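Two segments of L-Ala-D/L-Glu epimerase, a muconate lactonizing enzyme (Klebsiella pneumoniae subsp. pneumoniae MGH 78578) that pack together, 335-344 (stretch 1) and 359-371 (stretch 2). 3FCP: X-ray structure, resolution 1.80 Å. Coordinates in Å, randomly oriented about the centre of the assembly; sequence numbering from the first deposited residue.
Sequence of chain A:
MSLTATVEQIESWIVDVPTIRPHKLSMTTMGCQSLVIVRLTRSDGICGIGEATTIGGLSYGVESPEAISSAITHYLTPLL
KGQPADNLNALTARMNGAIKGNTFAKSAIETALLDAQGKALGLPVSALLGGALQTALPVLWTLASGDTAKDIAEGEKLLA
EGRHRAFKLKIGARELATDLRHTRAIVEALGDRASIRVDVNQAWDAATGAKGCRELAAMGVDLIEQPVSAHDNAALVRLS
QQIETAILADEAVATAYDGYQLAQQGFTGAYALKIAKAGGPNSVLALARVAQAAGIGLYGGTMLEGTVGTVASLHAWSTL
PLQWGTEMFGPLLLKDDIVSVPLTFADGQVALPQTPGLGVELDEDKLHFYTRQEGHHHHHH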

ATOM      1  N   LYS A 335       5.433  48.642  19.421  1.00 36.63           N
ATOM      2  CA  LYS A 335       5.718  49.758  20.313  1.00 37.59           C
ATOM      3  C   LYS A 335       4.402  50.316  20.848  1.00 37.59           C
ATOM      4  O   LYS A 335       4.379  51.025  21.853  1.00 37.79           O
ATOM      5  N   ASP A 336       3.305  49.983  20.171  1.00 36.04           N
ATOM      6  CA  ASP A 336       1.976  50.432  20.580  1.00 36.00           C
ATOM      7  C   ASP A 336       0.929  49.509  19.950  1.00 35.12           C
ATOM      8  O   ASP A 336       1.207  48.831  18.963  1.00 36.05           O
ATOM      9  N   ASP A 337      -0.270  49.486  20.522  1.00 33.97           N
ATOM     10  CA  ASP A 337      -1.351  48.644  20.016  1.00 33.75           C
ATOM     11  C   ASP A 337      -2.637  49.475  20.040  1.00 33.51           C
ATOM     12  O   ASP A 337      -2.616  50.641  20.434  1.00 33.55           O
ATOM     13  N   ILE A 338      -3.753  48.878  19.632  1.00 31.83           N
ATOM     14  CA  ILE A 338      -5.018  49.600  19.625  1.00 29.89           C
ATOM     15  C   ILE A 338      -5.960  49.223  20.772  1.00 29.90           C
ATOM     16  O   ILE A 338      -7.155  49.511  20.713  1.00 29.80           O
ATOM     17  N   VAL A 339      -5.425  48.584  21.813  1.00 29.54           N
ATOM     18  CA  VAL A 339      -6.236  48.213  22.974  1.00 30.52           C
ATOM     19  C   VAL A 339      -5.955  49.181  24.126  1.00 31.77           C
ATOM     20  O   VAL A 339      -4.904  49.820  24.173  1.00 30.68           O
ATOM     21  N   SER A 340      -6.896  49.290  25.055  1.00 31.72           N
ATOM     22  CA  SER A 340      -6.717  50.182  26.189  1.00 34.89           C
ATOM     23  C   SER A 340      -5.710  49.602  27.181  1.00 34.92           C
ATOM     24  O   SER A 340      -4.876  50.333  27.721  1.00 34.51           O
ATOM     25  N   VAL A 341      -5.778  48.290  27.401  1.00 34.17           N
ATOM     26  CA  VAL A 341      -4.878  47.608  28.332  1.00 34.63           C
ATOM     27  C   VAL A 341      -4.280  46.333  27.718  1.00 34.99           C
ATOM     28  O   VAL A 341      -5.007  45.417  27.325  1.00 34.84           O
ATOM     29  N   PRO A 342      -2.942  46.259  27.634  1.00 34.42           N
ATOM     30  CA  PRO A 342      -2.268  45.089  27.063  1.00 32.83           C
ATOM     31  C   PRO A 342      -2.267  43.887  28.005  1.00 32.20           C
ATOM     32  O   PRO A 342      -2.588  44.011  29.188  1.00 29.61           O
ATOM     33  N   LEU A 343      -1.913  42.723  27.463  1.00 30.79           N
ATOM     34  CA  LEU A 343      -1.841  41.491  28.243  1.00 29.65           C
ATOM     35  C   LEU A 343      -0.585  41.549  29.106  1.00 30.89           C
ATOM     36  O   LEU A 343       0.364  42.256  28.778  1.00 30.55           O
ATOM     37  N   THR A 344      -0.569  40.806  30.203  1.00 31.10           N
ATOM     38  CA  THR A 344       0.610  40.796  31.052  1.00 32.26           C
ATOM     39  C   THR A 344       1.432  39.539  30.779  1.00 32.51           C
ATOM     40  O   THR A 344       0.935  38.414  30.896  1.00 31.78           O
ATOM     41  N   GLY A 359     -11.710  39.982  26.957  1.00 24.45           N
ATOM     42  CA  GLY A 359     -11.020  40.550  28.100  1.00 25.48           C
ATOM     43  C   GLY A 359     -10.179  41.766  27.737  1.00 26.31           C
ATOM     44  O   GLY A 359      -9.409  42.253  28.557  1.00 25.93           O
ATOM     45  N   VAL A 360     -10.299  42.244  26.503  1.00 27.07           N
ATOM     46  CA  VAL A 360      -9.561  43.428  26.074  1.00 28.30           C
ATOM     47  C   VAL A 360     -10.542  44.400  25.446  1.00 29.99           C
ATOM     48  O   VAL A 360     -11.553  43.995  24.862  1.00 29.44           O
ATOM     49  N   GLU A 361     -10.243  45.688  25.567  1.00 30.78           N
ATOM     50  CA  GLU A 361     -11.120  46.731  25.047  1.00 32.76           C
ATOM     51  C   GLU A 361     -10.403  47.596  24.017  1.00 31.82           C
ATOM     52  O   GLU A 361      -9.199  47.840  24.118  1.00 31.05           O
ATOM     53  N   LEU A 362     -11.156  48.073  23.036  1.00 31.47           N
ATOM     54  CA  LEU A 362     -10.610  48.919  21.985  1.00 32.90           C
ATOM     55  C   LEU A 362     -10.354  50.343  22.485  1.00 34.00           C
ATOM     56  O   LEU A 362     -11.193  50.928  23.174  1.00 33.55           O
ATOM     57  N   ASP A 363      -9.186  50.886  22.153  1.00 34.17           N
ATOM     58  CA  ASP A 363      -8.827  52.254  22.529  1.00 34.74           C
ATOM     59  C   ASP A 363      -9.105  53.069  21.269  1.00 34.54           C
ATOM     60  O   ASP A 363      -8.261  53.145  20.376  1.00 34.17           O
ATOM     61  N   GLU A 364     -10.295  53.660  21.191  1.00 35.95           N
ATOM     62  CA  GLU A 364     -10.679  54.427  20.013  1.00 38.33           C
ATOM     63  C   GLU A 364      -9.696  55.504  19.583  1.00 37.96           C
ATOM     64  O   GLU A 364      -9.465  55.692  18.388  1.00 37.63           O
ATOM     65  N   ASP A 365      -9.110  56.211  20.541  1.00 37.39           N
ATOM     66  CA  ASP A 365      -8.159  57.254  20.191  1.00 37.69           C
ATOM     67  C   ASP A 365      -6.993  56.652  19.418  1.00 36.25           C
ATOM     68  O   ASP A 365      -6.574  57.193  18.402  1.00 36.57           O
ATOM     69  N   LYS A 366      -6.473  55.527  19.895  1.00 35.32           N
ATOM     70  CA  LYS A 366      -5.369  54.870  19.209  1.00 34.12           C
ATOM     71  C   LYS A 366      -5.845  54.269  17.887  1.00 33.34           C
ATOM     72  O   LYS A 366      -5.158  54.359  16.869  1.00 32.53           O
ATOM     73  N   LEU A 367      -7.026  53.660  17.902  1.00 32.66           N
ATOM     74  CA  LEU A 367      -7.568  53.059  16.691  1.00 33.11           C
ATOM     75  C   LEU A 367      -7.545  54.066  15.556  1.00 33.95           C
ATOM     76  O   LEU A 367      -7.016  53.791  14.481  1.00 34.50           O
ATOM     77  N   HIS A 368      -8.119  55.239  15.805  1.00 35.64           N
ATOM     78  CA  HIS A 368      -8.174  56.285  14.796  1.00 36.57           C
ATOM     79  C   HIS A 368      -6.788  56.821  14.452  1.00 35.49           C
ATOM     80  O   HIS A 368      -6.492  57.087  13.291  1.00 36.54           O
ATOM     81  N   PHE A 369      -5.931  56.963  15.453  1.00 34.80           N
ATOM     82  CA  PHE A 369      -4.587  57.470  15.214  1.00 34.70           C
ATOM     83  C   PHE A 369      -3.810  56.567  14.256  1.00 34.93           C
ATOM     84  O   PHE A 369      -3.166  57.050  13.327  1.00 34.42           O
ATOM     85  N   TYR A 370      -3.878  55.255  14.478  1.00 34.25           N
ATOM     86  CA  TYR A 370      -3.148  54.306  13.639  1.00 33.37           C
ATOM     87  C   TYR A 370      -3.871  53.792  12.394  1.00 32.22           C
ATOM     88  O   TYR A 370      -3.290  53.045  11.607  1.00 32.20           O
ATOM     89  N   THR A 371      -5.125  54.184  12.202  1.00 32.93           N
ATOM     90  CA  THR A 371      -5.858  53.733  11.024  1.00 34.92           C
ATOM     91  C   THR A 371      -5.144  54.239   9.779  1.00 37.39           C
ATOM     92  O   THR A 371      -4.758  55.408   9.706  1.00 37.79           O
TER

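Packing of stretch 1 (335-344), which has no regular helix or strand, against stretch 2 (359-371), where a loop leads into a helix beginning at Glu364. The backbones meet in a single bridge, Val339 with Leu362: Asp363 N donates to Ile338 O (2.8 Å), and Ser340 N donates to Glu361 O (2.9 Å). These two bonds hold the backbones together where the side chains pack. Ile338, the residue most covered by the other stretch, leaves its backbone sideways with chi1 and chi2 both p. In this conformation Ile338 CD1 lies 3.7 Å from Leu362 CD1, while Ile338 CG2 rests against the helix, 3.7 Å from Leu367 CA and 4.4 Å from Tyr370 CD2. Leu362 starts away from stretch 1, but its t, p rotamer brings its end back to Ile338. Leu367, also t, p, adds a looser contact, its CD1 4.4 Å from Ile338 CG2. Val339 points away overall; its m rotamer nevertheless leaves CG1 4.3 Å from Val360 CB. Val360, likewise m, extends this apolar patch to Leu343, whose m, t side chain begins sideways and comes nearer at its end, with Leu343 CD2 4.4 Å from Val360 CG1.

Polar side chains also meet stretch 1 around Lys366 and Tyr370. Asp336 (chi1 t) and Tyr370 (chi1 m) both point toward the opposing stretch, and Tyr370 OH donates a short hydrogen bond to Asp336 OD1 (2.5 Å), which lies at the ring edge, near its plane. The other carboxylate oxygen, Asp336 OD2, accepts a weak bond from Asp337 N (3.1 Å). Lys366 has chi1 m, runs out extended through chi2 and chi3 (both t) and then turns at chi4 (p). Its aliphatic portion crosses close to stretch 1, with Lys366 CE 3.0 Å from Asp336 OD2 and Lys366 CD 3.0 Å from Asp337 O, a carbonyl buried here without a polar partner. The turned end forms a salt bridge within stretch 2, Lys366 NZ to Asp363 OD2 (3.5 Å); Asp336 OD2 is farther from Lys366 NZ, at 4.3 Å. Asp363 (chi1 t) points toward stretch 1 and also caps the helix: Lys366 N donates to Asp363 OD1 (3.2 Å). Asp337 points away, its OD1 accepting from Ile338 N (2.6 Å).

Near the exposed margin, the p rotamer of Ser340 places OG 3.6 Å from Glu361 CB, whereas the end of Glu361 leads away. Water 1 bridges the stretches here, its O accepting from Val341 N (3.0 Å) and Glu361 N (2.8 Å).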

ATOM      1  CB  LYS A 335       6.497  50.850  19.578  1.00 39.64           C
ATOM      2  CG  LYS A 335       7.849  50.385  19.070  1.00 43.99           C
ATOM      3  CD  LYS A 335       8.904  51.482  19.175  1.00 47.76           C
ATOM      4  CE  LYS A 335       8.556  52.690  18.319  1.00 49.12           C
ATOM      5  NZ  LYS A 335       9.560  53.784  18.478  1.00 51.07           N
ATOM      6  CB  ASP A 336       1.733  51.879  20.127  1.00 35.70           C
ATOM      7  CG  ASP A 336       0.774  52.632  21.046  1.00 36.94           C
ATOM      8  OD1 ASP A 336       0.452  53.804  20.745  1.00 37.49           O
ATOM      9  OD2 ASP A 336       0.346  52.065  22.073  1.00 34.68           O
ATOM     10  CB  ASP A 337      -1.518  47.412  20.916  1.00 30.45           C
ATOM     11  CG  ASP A 337      -2.113  46.211  20.177  1.00 30.58           C
ATOM     12  OD1 ASP A 337      -2.944  46.402  19.259  1.00 28.92           O
ATOM     13  OD2 ASP A 337      -1.752  45.070  20.533  1.00 28.10           O
ATOM     14  CB  ILE A 338      -5.756  49.446  18.260  1.00 29.96           C
ATOM     15  CG1 ILE A 338      -5.722  47.989  17.784  1.00 30.33           C
ATOM     16  CG2 ILE A 338      -5.116  50.353  17.214  1.00 28.24           C
ATOM     17  CD1 ILE A 338      -6.606  47.053  18.580  1.00 32.09           C
ATOM     18  CB  VAL A 339      -5.949  46.758  23.470  1.00 31.45           C
ATOM     19  CG1 VAL A 339      -6.352  45.751  22.401  1.00 29.70           C
ATOM     20  CG2 VAL A 339      -4.470  46.594  23.836  1.00 30.70           C
ATOM     21  CB  SER A 340      -8.059  50.431  26.883  1.00 34.81           C
ATOM     22  OG  SER A 340      -8.609  49.224  27.370  1.00 41.41           O
ATOM     23  CB  VAL A 341      -5.617  47.234  29.635  1.00 35.18           C
ATOM     24  CG1 VAL A 341      -4.671  46.514  30.591  1.00 35.08           C
ATOM     25  CG2 VAL A 341      -6.184  48.485  30.284  1.00 34.41           C
ATOM     26  CB  PRO A 342      -0.861  45.607  26.803  1.00 35.05           C
ATOM     27  CG  PRO A 342      -0.650  46.525  27.972  1.00 35.41           C
ATOM     28  CD  PRO A 342      -1.961  47.287  28.034  1.00 34.30           C
ATOM     29  CB  LEU A 343      -1.739  40.281  27.309  1.00 28.10           C
ATOM     30  CG  LEU A 343      -2.897  40.035  26.341  1.00 24.66           C
ATOM     31  CD1 LEU A 343      -2.499  38.965  25.334  1.00 25.80           C
ATOM     32  CD2 LEU A 343      -4.125  39.619  27.117  1.00 24.05           C
ATOM     33  CB  THR A 344       0.234  40.840  32.547  1.00 34.50           C
ATOM     34  OG1 THR A 344      -0.243  39.556  32.961  1.00 38.99           O
ATOM     35  CG2 THR A 344      -0.852  41.875  32.789  1.00 32.28           C
ATOM     36  CB  VAL A 360      -8.437  43.092  25.058  1.00 29.51           C
ATOM     37  CG1 VAL A 360      -7.376  42.225  25.733  1.00 29.41           C
ATOM     38  CG2 VAL A 360      -9.012  42.392  23.840  1.00 26.81           C
ATOM     39  CB  GLU A 361     -11.596  47.609  26.209  1.00 36.36           C
ATOM     40  CG  GLU A 361     -12.989  48.189  26.053  1.00 45.17           C
ATOM     41  CD  GLU A 361     -14.079  47.140  26.210  1.00 48.03           C
ATOM     42  OE1 GLU A 361     -14.189  46.256  25.338  1.00 51.17           O
ATOM     43  OE2 GLU A 361     -14.823  47.195  27.213  1.00 51.82           O
ATOM     44  CB  LEU A 362     -11.591  48.960  20.816  1.00 35.06           C
ATOM     45  CG  LEU A 362     -11.065  49.255  19.416  1.00 37.24           C
ATOM     46  CD1 LEU A 362     -10.049  48.193  19.020  1.00 37.72           C
ATOM     47  CD2 LEU A 362     -12.235  49.269  18.436  1.00 37.96           C
ATOM     48  CB  ASP A 363      -7.340  52.343  22.888  1.00 32.45           C
ATOM     49  CG  ASP A 363      -6.923  53.741  23.338  1.00 35.38           C
ATOM     50  OD1 ASP A 363      -7.456  54.737  22.799  1.00 33.45           O
ATOM     51  OD2 ASP A 363      -6.044  53.844  24.223  1.00 34.91           O
ATOM     52  CB  GLU A 364     -12.070  55.036  20.203  1.00 42.48           C
ATOM     53  CG  GLU A 364     -13.197  54.043  19.951  1.00 48.40           C
ATOM     54  CD  GLU A 364     -14.541  54.717  19.779  1.00 53.61           C
ATOM     55  OE1 GLU A 364     -15.062  55.266  20.777  1.00 56.50           O
ATOM     56  OE2 GLU A 364     -15.075  54.704  18.643  1.00 55.07           O
ATOM     57  CB  ASP A 365      -7.658  57.975  21.446  1.00 38.72           C
ATOM     58  CG  ASP A 365      -8.732  58.837  22.086  1.00 41.82           C
ATOM     59  OD1 ASP A 365      -9.512  59.459  21.331  1.00 41.77           O
ATOM     60  OD2 ASP A 365      -8.793  58.902  23.333  1.00 43.51           O
ATOM     61  CB  LYS A 366      -4.765  53.778  20.097  1.00 35.35           C
ATOM     62  CG  LYS A 366      -3.846  54.303  21.192  1.00 35.46           C
ATOM     63  CD  LYS A 366      -3.152  53.159  21.903  1.00 37.05           C
ATOM     64  CE  LYS A 366      -2.065  53.654  22.836  1.00 39.41           C
ATOM     65  NZ  LYS A 366      -2.608  54.599  23.841  1.00 43.23           N
ATOM     66  CB  LEU A 367      -9.006  52.591  16.913  1.00 31.47           C
ATOM     67  CG  LEU A 367      -9.694  52.015  15.668  1.00 32.33           C
ATOM     68  CD1 LEU A 367      -8.938  50.781  15.176  1.00 32.56           C
ATOM     69  CD2 LEU A 367     -11.138  51.666  16.003  1.00 33.48           C
ATOM     70  CB  HIS A 368      -9.090  57.419  15.271  1.00 39.84           C
ATOM     71  CG  HIS A 368     -10.498  56.978  15.540  1.00 44.90           C
ATOM     72  ND1 HIS A 368     -11.247  56.275  14.620  1.00 46.74           N
ATOM     73  CD2 HIS A 368     -11.290  57.134  16.628  1.00 45.94           C
ATOM     74  CE1 HIS A 368     -12.440  56.016  15.129  1.00 46.62           C
ATOM     75  NE2 HIS A 368     -12.492  56.526  16.347  1.00 47.26           N
ATOM     76  CB  PHE A 369      -3.823  57.583  16.533  1.00 35.46           C
ATOM     77  CG  PHE A 369      -2.462  58.210  16.394  1.00 38.49           C
ATOM     78  CD1 PHE A 369      -2.329  59.576  16.155  1.00 39.38           C
ATOM     79  CD2 PHE A 369      -1.310  57.432  16.489  1.00 38.93           C
ATOM     80  CE1 PHE A 369      -1.067  60.161  16.013  1.00 40.19           C
ATOM     81  CE2 PHE A 369      -0.044  58.004  16.349  1.00 40.43           C
ATOM     82  CZ  PHE A 369       0.077  59.375  16.110  1.00 40.69           C
ATOM     83  CB  TYR A 370      -2.680  53.121  14.492  1.00 32.89           C
ATOM     84  CG  TYR A 370      -1.666  53.501  15.546  1.00 32.59           C
ATOM     85  CD1 TYR A 370      -0.421  54.016  15.187  1.00 33.39           C
ATOM     86  CD2 TYR A 370      -1.958  53.368  16.905  1.00 33.17           C
ATOM     87  CE1 TYR A 370       0.515  54.391  16.157  1.00 32.81           C
ATOM     88  CE2 TYR A 370      -1.028  53.740  17.882  1.00 32.64           C
ATOM     89  CZ  TYR A 370       0.204  54.249  17.498  1.00 32.94           C
ATOM     90  OH  TYR A 370       1.130  54.605  18.452  1.00 33.62           O
ATOM     91  CB  THR A 371      -7.307  54.263  11.010  1.00 35.17           C
ATOM     92  OG1 THR A 371      -8.036  53.697  12.102  1.00 35.20           O
ATOM     93  CG2 THR A 371      -8.001  53.891   9.705  1.00 36.31           C
TER
HETATM   94  O   HOH W   1      -7.798  46.211  26.716  1.00 31.16           O